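Local coordinates for protein peptidase, M20/M25/M40 family (Staphylococcus aureus, PDB 4EWT) that is a putative metal-dependent amidohydrolase of the M20 peptidase family that binds two manganese ions and probably cleaves N-acyl amino acids, at residues Gly179-Gln193 with Thr288-Asn302. Residues are numbered along the deposited sequence; the frame is centred on the assembly and turned at random.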
ATOM      1  N   GLY A 179     -11.490  30.043 -20.636  1.00 32.94           N
ATOM      2  CA  GLY A 179     -11.109  28.641 -20.614  1.00 30.90           C
ATOM      3  C   GLY A 179     -11.812  27.903 -19.488  1.00 29.71           C
ATOM      4  O   GLY A 179     -12.844  28.362 -18.980  1.00 28.97           O
ATOM      5  N   TYR A 180     -11.232  26.769 -19.087  1.00 27.89           N
ATOM      6  CA  TYR A 180     -11.812  25.914 -18.050  1.00 26.83           C
ATOM      7  C   TYR A 180     -11.817  26.573 -16.674  1.00 26.54           C
ATOM      8  O   TYR A 180     -10.773  26.958 -16.153  1.00 26.39           O
ATOM      9  CB  TYR A 180     -11.056  24.595 -17.977  1.00 25.77           C
ATOM     10  CG  TYR A 180     -11.288  23.666 -19.144  1.00 25.47           C
ATOM     11  CD1 TYR A 180     -12.466  22.927 -19.251  1.00 26.35           C
ATOM     12  CD2 TYR A 180     -10.321  23.511 -20.131  1.00 25.92           C
ATOM     13  CE1 TYR A 180     -12.672  22.050 -20.323  1.00 25.91           C
ATOM     14  CE2 TYR A 180     -10.514  22.638 -21.194  1.00 26.44           C
ATOM     15  CZ  TYR A 180     -11.686  21.909 -21.276  1.00 27.17           C
ATOM     16  OH  TYR A 180     -11.873  21.046 -22.326  1.00 31.52           O
ATOM     17  N   VAL A 181     -12.999  26.679 -16.079  1.00 26.16           N
ATOM     18  CA  VAL A 181     -13.154  27.495 -14.874  1.00 26.08           C
ATOM     19  C   VAL A 181     -13.761  26.720 -13.689  1.00 25.43           C
ATOM     20  O   VAL A 181     -13.576  27.109 -12.536  1.00 25.67           O
ATOM     21  CB  VAL A 181     -13.929  28.811 -15.182  1.00 27.10           C
ATOM     22  CG1 VAL A 181     -15.347  28.515 -15.697  1.00 25.54           C
ATOM     23  CG2 VAL A 181     -13.960  29.734 -13.966  1.00 27.34           C
ATOM     24  N   GLN A 182     -14.487  25.641 -13.986  1.00 24.67           N
ATOM     25  CA  GLN A 182     -15.031  24.738 -12.959  1.00 23.79           C
ATOM     26  C   GLN A 182     -14.919  23.292 -13.415  1.00 22.46           C
ATOM     27  O   GLN A 182     -15.002  23.008 -14.601  1.00 22.11           O
ATOM     28  CB  GLN A 182     -16.470  25.118 -12.573  1.00 24.54           C
ATOM     29  CG  GLN A 182     -16.472  26.402 -11.755  1.00 27.00           C
ATOM     30  CD  GLN A 182     -17.791  26.798 -11.132  1.00 29.12           C
ATOM     31  OE1 GLN A 182     -18.146  27.967 -11.160  1.00 31.34           O
ATOM     32  NE2 GLN A 182     -18.493  25.852 -10.527  1.00 29.31           N
ATOM     33  N   THR A 183     -14.709  22.393 -12.460  1.00 21.10           N
ATOM     34  CA  THR A 183     -14.352  21.011 -12.743  1.00 19.92           C
ATOM     35  C   THR A 183     -15.554  20.240 -13.246  1.00 19.94           C
ATOM     36  O   THR A 183     -16.683  20.550 -12.897  1.00 20.17           O
ATOM     37  CB  THR A 183     -13.820  20.274 -11.475  1.00 19.13           C
ATOM     38  OG1 THR A 183     -14.838  20.255 -10.468  1.00 20.13           O
ATOM     39  CG2 THR A 183     -12.600  20.955 -10.920  1.00 18.01           C
ATOM     40  N   GLY A 184     -15.299  19.243 -14.081  1.00 19.15           N
ATOM     41  CA  GLY A 184     -16.312  18.265 -14.424  1.00 18.77           C
ATOM     42  C   GLY A 184     -16.278  17.129 -13.428  1.00 18.15           C
ATOM     43  O   GLY A 184     -15.359  17.026 -12.616  1.00 16.61           O
ATOM     44  N   ARG A 185     -17.264  16.253 -13.514  1.00 18.09           N
ATOM     45  CA  ARG A 185     -17.491  15.283 -12.469  1.00 18.46           C
ATOM     46  C   ARG A 185     -17.863  13.936 -13.065  1.00 18.56           C
ATOM     47  O   ARG A 185     -18.589  13.868 -14.078  1.00 18.87           O
ATOM     48  CB  ARG A 185     -18.598  15.787 -11.547  1.00 18.93           C
ATOM     49  CG  ARG A 185     -18.901  14.895 -10.356  1.00 20.18           C
ATOM     50  CD  ARG A 185     -19.756  15.655  -9.350  1.00 23.69           C
ATOM     51  NE  ARG A 185     -21.053  15.973  -9.924  1.00 24.68           N
ATOM     52  CZ  ARG A 185     -21.908  16.863  -9.424  1.00 29.05           C
ATOM     53  NH1 ARG A 185     -21.616  17.541  -8.315  1.00 28.22           N
ATOM     54  NH2 ARG A 185     -23.059  17.081 -10.042  1.00 26.22           N
ATOM     55  N   ALA A 186     -17.346  12.868 -12.451  1.00 17.67           N
ATOM     56  CA  ALA A 186     -17.819  11.515 -12.758  1.00 18.49           C
ATOM     57  C   ALA A 186     -18.034  10.748 -11.460  1.00 18.15           C
ATOM     58  O   ALA A 186     -17.501  11.132 -10.427  1.00 17.89           O
ATOM     59  CB  ALA A 186     -16.840  10.796 -13.682  1.00 17.31           C
ATOM     60  N   PHE A 187     -18.827   9.679 -11.530  1.00 19.33           N
ATOM     61  CA  PHE A 187     -19.106   8.806 -10.402  1.00 20.13           C
ATOM     62  C   PHE A 187     -18.857   7.357 -10.784  1.00 19.35           C
ATOM     63  O   PHE A 187     -19.144   6.948 -11.907  1.00 20.09           O
ATOM     64  CB  PHE A 187     -20.573   8.936  -9.977  1.00 22.06           C
ATOM     65  CG  PHE A 187     -20.943  10.310  -9.525  1.00 25.61           C
ATOM     66  CD1 PHE A 187     -20.397  10.840  -8.351  1.00 28.40           C
ATOM     67  CD2 PHE A 187     -21.823  11.086 -10.270  1.00 28.23           C
ATOM     68  CE1 PHE A 187     -20.737  12.122  -7.924  1.00 30.04           C
ATOM     69  CE2 PHE A 187     -22.175  12.374  -9.855  1.00 28.42           C
ATOM     70  CZ  PHE A 187     -21.639  12.890  -8.683  1.00 30.66           C
ATOM     71  N   PHE A 188     -18.374   6.568  -9.837  1.00 18.22           N
ATOM     72  CA  PHE A 188     -18.209   5.143 -10.075  1.00 18.00           C
ATOM     73  C   PHE A 188     -18.588   4.283  -8.879  1.00 18.14           C
ATOM     74  O   PHE A 188     -18.473   4.702  -7.719  1.00 16.82           O
ATOM     75  CB  PHE A 188     -16.782   4.817 -10.563  1.00 17.81           C
ATOM     76  CG  PHE A 188     -15.693   5.146  -9.565  1.00 15.69           C
ATOM     77  CD1 PHE A 188     -15.159   4.155  -8.759  1.00 16.40           C
ATOM     78  CD2 PHE A 188     -15.180   6.440  -9.480  1.00 18.38           C
ATOM     79  CE1 PHE A 188     -14.126   4.448  -7.838  1.00 18.72           C
ATOM     80  CE2 PHE A 188     -14.139   6.763  -8.569  1.00 17.97           C
ATOM     81  CZ  PHE A 188     -13.619   5.775  -7.750  1.00 17.84           C
ATOM     82  N   LYS A 189     -19.057   3.078  -9.188  1.00 18.24           N
ATOM     83  CA  LYS A 189     -19.262   2.043  -8.188  1.00 18.92           C
ATOM     84  C   LYS A 189     -18.392   0.880  -8.601  1.00 18.05           C
ATOM     85  O   LYS A 189     -18.336   0.532  -9.779  1.00 18.48           O
ATOM     86  CB  LYS A 189     -20.728   1.599  -8.146  1.00 20.26           C
ATOM     87  CG  LYS A 189     -21.686   2.717  -7.772  1.00 23.19           C
ATOM     88  CD  LYS A 189     -23.132   2.248  -7.792  1.00 30.83           C
ATOM     89  CE  LYS A 189     -24.079   3.359  -7.315  1.00 33.05           C
ATOM     90  NZ  LYS A 189     -25.417   3.253  -7.977  1.00 38.99           N
ATOM     91  N   LEU A 190     -17.688   0.299  -7.641  1.00 16.54           N
ATOM     92  CA  LEU A 190     -16.873  -0.863  -7.936  1.00 15.56           C
ATOM     93  C   LEU A 190     -17.242  -1.978  -6.985  1.00 15.69           C
ATOM     94  O   LEU A 190     -17.197  -1.812  -5.756  1.00 14.43           O
ATOM     95  CB  LEU A 190     -15.381  -0.535  -7.825  1.00 14.39           C
ATOM     96  CG  LEU A 190     -14.388  -1.706  -7.890  1.00 15.54           C
ATOM     97  CD1 LEU A 190     -14.349  -2.401  -9.276  1.00 14.31           C
ATOM     98  CD2 LEU A 190     -13.020  -1.202  -7.506  1.00 13.39           C
ATOM     99  N   LYS A 191     -17.623  -3.111  -7.554  1.00 14.98           N
ATOM    100  CA  LYS A 191     -17.862  -4.271  -6.745  1.00 15.86           C
ATOM    101  C   LYS A 191     -16.637  -5.155  -6.858  1.00 14.71           C
ATOM    102  O   LYS A 191     -16.187  -5.441  -7.952  1.00 14.41           O
ATOM    103  CB  LYS A 191     -19.136  -5.007  -7.172  1.00 16.48           C
ATOM    104  CG  LYS A 191     -19.329  -6.321  -6.421  1.00 19.81           C
ATOM    105  CD  LYS A 191     -20.739  -6.875  -6.555  1.00 24.69           C
ATOM    106  CE  LYS A 191     -20.969  -7.469  -7.917  1.00 27.42           C
ATOM    107  NZ  LYS A 191     -22.175  -8.380  -7.916  1.00 32.46           N
ATOM    108  N   VAL A 192     -16.083  -5.535  -5.714  1.00 14.43           N
ATOM    109  CA  VAL A 192     -14.921  -6.419  -5.652  1.00 14.43           C
ATOM    110  C   VAL A 192     -15.413  -7.734  -5.049  1.00 15.64           C
ATOM    111  O   VAL A 192     -15.760  -7.792  -3.858  1.00 15.78           O
ATOM    112  CB  VAL A 192     -13.758  -5.823  -4.800  1.00 13.90           C
ATOM    113  CG1 VAL A 192     -12.552  -6.763  -4.780  1.00 12.54           C
ATOM    114  CG2 VAL A 192     -13.303  -4.421  -5.333  1.00 12.74           C
ATOM    115  N   GLN A 193     -15.486  -8.767  -5.883  1.00 15.52           N
ATOM    116  CA  GLN A 193     -15.964 -10.065  -5.454  1.00 17.03           C
ATOM    117  C   GLN A 193     -14.787 -11.023  -5.286  1.00 16.80           C
ATOM    118  O   GLN A 193     -14.108 -11.356  -6.259  1.00 16.40           O
ATOM    119  CB  GLN A 193     -16.977 -10.610  -6.479  1.00 18.88           C
ATOM    120  CG  GLN A 193     -17.433 -12.065  -6.274  1.00 22.43           C
ATOM    121  CD  GLN A 193     -18.403 -12.224  -5.129  1.00 28.32           C
ATOM    122  OE1 GLN A 193     -18.108 -12.911  -4.146  1.00 31.30           O
ATOM    123  NE2 GLN A 193     -19.577 -11.597  -5.244  1.00 30.01           N
ATOM    124  N   THR A 288     -13.052 -10.782  -8.814  1.00 16.39           N
ATOM    125  CA  THR A 288     -13.830 -10.294  -9.965  1.00 18.25           C
ATOM    126  C   THR A 288     -14.279  -8.869  -9.652  1.00 18.50           C
ATOM    127  O   THR A 288     -14.838  -8.611  -8.580  1.00 18.55           O
ATOM    128  CB  THR A 288     -15.071 -11.170 -10.227  1.00 19.39           C
ATOM    129  OG1 THR A 288     -14.665 -12.532 -10.248  1.00 21.91           O
ATOM    130  CG2 THR A 288     -15.730 -10.840 -11.576  1.00 21.13           C
ATOM    131  N   CYS A 289     -14.037  -7.946 -10.582  1.00 18.45           N
ATOM    132  CA  CYS A 289     -14.408  -6.551 -10.374  1.00 17.69           C
ATOM    133  C   CYS A 289     -15.544  -6.170 -11.299  1.00 18.46           C
ATOM    134  O   CYS A 289     -15.488  -6.467 -12.492  1.00 19.42           O
ATOM    135  CB  CYS A 289     -13.230  -5.654 -10.679  1.00 16.67           C
ATOM    136  SG  CYS A 289     -12.000  -5.691  -9.403  1.00 16.10           S
ATOM    137  N   THR A 290     -16.556  -5.499 -10.754  1.00 18.45           N
ATOM    138  CA  THR A 290     -17.634  -4.933 -11.573  1.00 19.53           C
ATOM    139  C   THR A 290     -17.622  -3.427 -11.403  1.00 19.49           C
ATOM    140  O   THR A 290     -18.035  -2.899 -10.366  1.00 18.75           O
ATOM    141  CB  THR A 290     -19.018  -5.532 -11.226  1.00 20.29           C
ATOM    142  OG1 THR A 290     -18.892  -6.953 -11.119  1.00 21.15           O
ATOM    143  CG2 THR A 290     -20.071  -5.199 -12.322  1.00 22.04           C
ATOM    144  N   LEU A 291     -17.110  -2.750 -12.429  1.00 20.13           N
ATOM    145  CA  LEU A 291     -17.015  -1.304 -12.452  1.00 20.54           C
ATOM    146  C   LEU A 291     -18.139  -0.701 -13.297  1.00 21.76           C
ATOM    147  O   LEU A 291     -18.352  -1.096 -14.454  1.00 21.92           O
ATOM    148  CB  LEU A 291     -15.656  -0.880 -12.997  1.00 20.10           C
ATOM    149  CG  LEU A 291     -15.242   0.594 -12.924  1.00 20.47           C
ATOM    150  CD1 LEU A 291     -15.200   1.085 -11.508  1.00 16.12           C
ATOM    151  CD2 LEU A 291     -13.881   0.780 -13.605  1.00 19.00           C
ATOM    152  N   GLU A 292     -18.882   0.212 -12.676  1.00 22.26           N
ATOM    153  CA  GLU A 292     -19.862   1.048 -13.358  1.00 23.98           C
ATOM    154  C   GLU A 292     -19.274   2.461 -13.263  1.00 22.96           C
ATOM    155  O   GLU A 292     -19.038   2.966 -12.175  1.00 21.74           O
ATOM    156  CB  GLU A 292     -21.217   0.990 -12.645  1.00 25.13           C
ATOM    157  CG  GLU A 292     -21.857  -0.408 -12.576  1.00 30.36           C
ATOM    158  CD  GLU A 292     -23.041  -0.477 -11.597  1.00 36.89           C
ATOM    159  OE1 GLU A 292     -23.058  -1.403 -10.751  1.00 39.17           O
ATOM    160  OE2 GLU A 292     -23.948   0.399 -11.662  1.00 39.04           O
ATOM    161  N   TYR A 293     -19.006   3.075 -14.404  1.00 22.69           N
ATOM    162  CA  TYR A 293     -18.353   4.362 -14.424  1.00 22.22           C
ATOM    163  C   TYR A 293     -19.257   5.337 -15.182  1.00 23.64           C
ATOM    164  O   TYR A 293     -19.469   5.194 -16.393  1.00 24.28           O
ATOM    165  CB  TYR A 293     -16.965   4.235 -15.076  1.00 21.42           C
ATOM    166  CG  TYR A 293     -16.045   5.398 -14.759  1.00 19.76           C
ATOM    167  CD1 TYR A 293     -15.056   5.281 -13.796  1.00 17.26           C
ATOM    168  CD2 TYR A 293     -16.191   6.627 -15.412  1.00 19.27           C
ATOM    169  CE1 TYR A 293     -14.219   6.357 -13.491  1.00 17.60           C
ATOM    170  CE2 TYR A 293     -15.360   7.711 -15.107  1.00 18.14           C
ATOM    171  CZ  TYR A 293     -14.380   7.561 -14.155  1.00 17.42           C
ATOM    172  OH  TYR A 293     -13.551   8.616 -13.865  1.00 18.41           O
ATOM    173  N   ASN A 294     -19.809   6.308 -14.455  1.00 23.90           N
ATOM    174  CA  ASN A 294     -20.855   7.181 -14.988  1.00 25.11           C
ATOM    175  C   ASN A 294     -20.367   8.605 -15.067  1.00 24.75           C
ATOM    176  O   ASN A 294     -20.162   9.261 -14.033  1.00 23.79           O
ATOM    177  CB  ASN A 294     -22.113   7.129 -14.106  1.00 25.86           C
ATOM    178  CG  ASN A 294     -22.775   5.752 -14.091  1.00 29.13           C
ATOM    179  OD1 ASN A 294     -22.806   5.038 -15.099  1.00 31.33           O
ATOM    180  ND2 ASN A 294     -23.333   5.387 -12.943  1.00 32.26           N
ATOM    181  N   ASP A 295     -20.144   9.075 -16.288  1.00 25.05           N
ATOM    182  CA  ASP A 295     -19.820  10.477 -16.505  1.00 25.60           C
ATOM    183  C   ASP A 295     -20.964  11.361 -16.024  1.00 25.38           C
ATOM    184  O   ASP A 295     -22.143  10.982 -16.063  1.00 25.88           O
ATOM    185  CB  ASP A 295     -19.529  10.766 -17.984  1.00 27.09           C
ATOM    186  CG  ASP A 295     -18.573  11.930 -18.164  1.00 30.01           C
ATOM    187  OD1 ASP A 295     -17.790  12.198 -17.226  1.00 33.04           O
ATOM    188  OD2 ASP A 295     -18.581  12.579 -19.235  1.00 35.39           O
ATOM    189  N   ASP A 296     -20.608  12.550 -15.579  1.00 24.61           N
ATOM    190  CA  ASP A 296     -21.586  13.462 -15.052  1.00 25.39           C
ATOM    191  C   ASP A 296     -21.123  14.820 -15.574  1.00 24.72           C
ATOM    192  O   ASP A 296     -20.387  14.851 -16.550  1.00 25.24           O
ATOM    193  CB  ASP A 296     -21.511  13.426 -13.527  1.00 25.44           C
ATOM    194  CG  ASP A 296     -22.611  14.176 -12.895  1.00 27.93           C
ATOM    195  OD1 ASP A 296     -23.786  13.812 -13.133  1.00 31.52           O
ATOM    196  OD2 ASP A 296     -22.295  15.139 -12.175  1.00 29.49           O
ATOM    197  N   TYR A 297     -21.517  15.928 -14.946  1.00 24.17           N
ATOM    198  CA  TYR A 297     -21.339  17.261 -15.523  1.00 23.95           C
ATOM    199  C   TYR A 297     -19.964  17.398 -16.184  1.00 22.91           C
ATOM    200  O   TYR A 297     -18.965  16.933 -15.639  1.00 21.84           O
ATOM    201  CB  TYR A 297     -21.559  18.385 -14.489  1.00 24.31           C
ATOM    202  CG  TYR A 297     -22.922  18.426 -13.798  1.00 25.05           C
ATOM    203  CD1 TYR A 297     -23.992  17.639 -14.237  1.00 27.13           C
ATOM    204  CD2 TYR A 297     -23.144  19.277 -12.712  1.00 25.09           C
ATOM    205  CE1 TYR A 297     -25.237  17.687 -13.601  1.00 28.78           C
ATOM    206  CE2 TYR A 297     -24.381  19.330 -12.064  1.00 27.49           C
ATOM    207  CZ  TYR A 297     -25.423  18.536 -12.512  1.00 29.82           C
ATOM    208  OH  TYR A 297     -26.653  18.582 -11.876  1.00 30.87           O
ATOM    209  N   PRO A 298     -19.910  18.004 -17.384  1.00 22.84           N
ATOM    210  CA  PRO A 298     -18.592  18.299 -17.958  1.00 22.24           C
ATOM    211  C   PRO A 298     -17.938  19.480 -17.232  1.00 21.94           C
ATOM    212  O   PRO A 298     -18.623  20.218 -16.510  1.00 22.05           O
ATOM    213  CB  PRO A 298     -18.914  18.670 -19.419  1.00 23.47           C
ATOM    214  CG  PRO A 298     -20.351  19.105 -19.408  1.00 23.95           C
ATOM    215  CD  PRO A 298     -21.013  18.293 -18.320  1.00 23.86           C
ATOM    216  N   ALA A 299     -16.629  19.644 -17.397  1.00 21.27           N
ATOM    217  CA  ALA A 299     -15.942  20.853 -16.945  1.00 21.06           C
ATOM    218  C   ALA A 299     -16.525  22.096 -17.620  1.00 22.25           C
ATOM    219  O   ALA A 299     -16.924  22.058 -18.787  1.00 22.74           O
ATOM    220  CB  ALA A 299     -14.456  20.751 -17.226  1.00 20.76           C
ATOM    221  N   LEU A 300     -16.574  23.202 -16.884  1.00 22.24           N
ATOM    222  CA  LEU A 300     -17.162  24.420 -17.418  1.00 22.84           C
ATOM    223  C   LEU A 300     -16.093  25.190 -18.177  1.00 23.26           C
ATOM    224  O   LEU A 300     -15.097  25.640 -17.594  1.00 22.76           O
ATOM    225  CB  LEU A 300     -17.739  25.272 -16.298  1.00 22.83           C
ATOM    226  CG  LEU A 300     -18.879  26.222 -16.645  1.00 24.12           C
ATOM    227  CD1 LEU A 300     -19.408  26.782 -15.335  1.00 22.97           C
ATOM    228  CD2 LEU A 300     -18.443  27.333 -17.578  1.00 23.67           C
ATOM    229  N   TYR A 301     -16.302  25.317 -19.479  1.00 23.49           N
ATOM    230  CA  TYR A 301     -15.352  25.983 -20.348  1.00 25.05           C
ATOM    231  C   TYR A 301     -15.859  27.373 -20.721  1.00 25.87           C
ATOM    232  O   TYR A 301     -16.840  27.506 -21.446  1.00 26.60           O
ATOM    233  CB  TYR A 301     -15.110  25.138 -21.609  1.00 25.40           C
ATOM    234  CG  TYR A 301     -14.022  25.700 -22.481  1.00 28.04           C
ATOM    235  CD1 TYR A 301     -12.680  25.588 -22.099  1.00 28.72           C
ATOM    236  CD2 TYR A 301     -14.321  26.350 -23.677  1.00 29.27           C
ATOM    237  CE1 TYR A 301     -11.670  26.099 -22.882  1.00 30.54           C
ATOM    238  CE2 TYR A 301     -13.308  26.872 -24.473  1.00 32.21           C
ATOM    239  CZ  TYR A 301     -11.981  26.744 -24.060  1.00 31.43           C
ATOM    240  OH  TYR A 301     -10.957  27.248 -24.819  1.00 32.81           O
ATOM    241  N   ASN A 302     -15.210  28.405 -20.197  1.00 26.29           N
ATOM    242  CA  ASN A 302     -15.525  29.759 -20.594  1.00 28.09           C
ATOM    243  C   ASN A 302     -14.871  30.064 -21.932  1.00 29.66           C
ATOM    244  O   ASN A 302     -13.642  30.121 -22.029  1.00 30.19           O
ATOM    245  CB  ASN A 302     -15.093  30.766 -19.532  1.00 27.66           C
ATOM    246  CG  ASN A 302     -16.135  30.949 -18.444  1.00 27.62           C
ATOM    247  OD1 ASN A 302     -17.264  30.474 -18.553  1.00 26.86           O
ATOM    248  ND2 ASN A 302     -15.757  31.636 -17.386  1.00 27.16           N
TER
HETATM  249  O   HOH W   1     -18.838  22.087 -14.232  1.00  8.40           O
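Arg185 grips Asp296 side-on, and both its NE, 2.7 Å away, and its NH2 bond to the single oxygen Asp296 OD2. The carboxylate oxygen lies almost in the guanidinium plane, which fixes the rotation of that group. A bend at chi3 (65°) brings one corner of the guanidinium over Tyr297: Arg185 NH2 lies over the rim of that ring, 3.3 Å from Tyr297 CE2, in an off-centre cation-pi contact. Phe187 CE2 comes to 3.6 Å from Asp296 CG. Although Asp296 is buried, the two bonds from Arg185 probably keep its carboxylate ionised. The backbone bond from Arg185 N to Tyr297 O (2.8 Å) fastens the 296-299 loop to the strand, and Tyr297 OH reaches Glu138 O.

Beyond this loop, residues 186-193 and 288-295 pair as regular antiparallel strands. On one face Ala186 CB meets Tyr293 CE2 at 3.7 Å. The Phe188 and Tyr293 rings are nearly parallel (5°) but barely overlap, and Leu190 CD1 packs on Cys289 CB at 3.7 Å. Helix 264-285 lies against this face. Phe187, on the other face, meets Phe246 of the second subunit edge-to-face.

Toward 179 and 302, Tyr301 turns its edge to the face of Tyr180 in a T-shaped stack, with Tyr301 CD1 over the ring centre. Gly184 CA is pressed against Tyr297 O (3.2 Å) and the backbone of Pro298 and Ala299, where a CB would clash. A water lies within hydrogen-bonding distance of both Thr183 O and Pro298 O. The Gln182 side chain, about 7 Å from a manganese ion, is hydrogen-bonded to Tyr348 OH and Pro331 O. The long, interrupted antiparallel ladder thus runs from near the metal site into the helix-backed sheet, consistent with the lid domain of M20 peptidases.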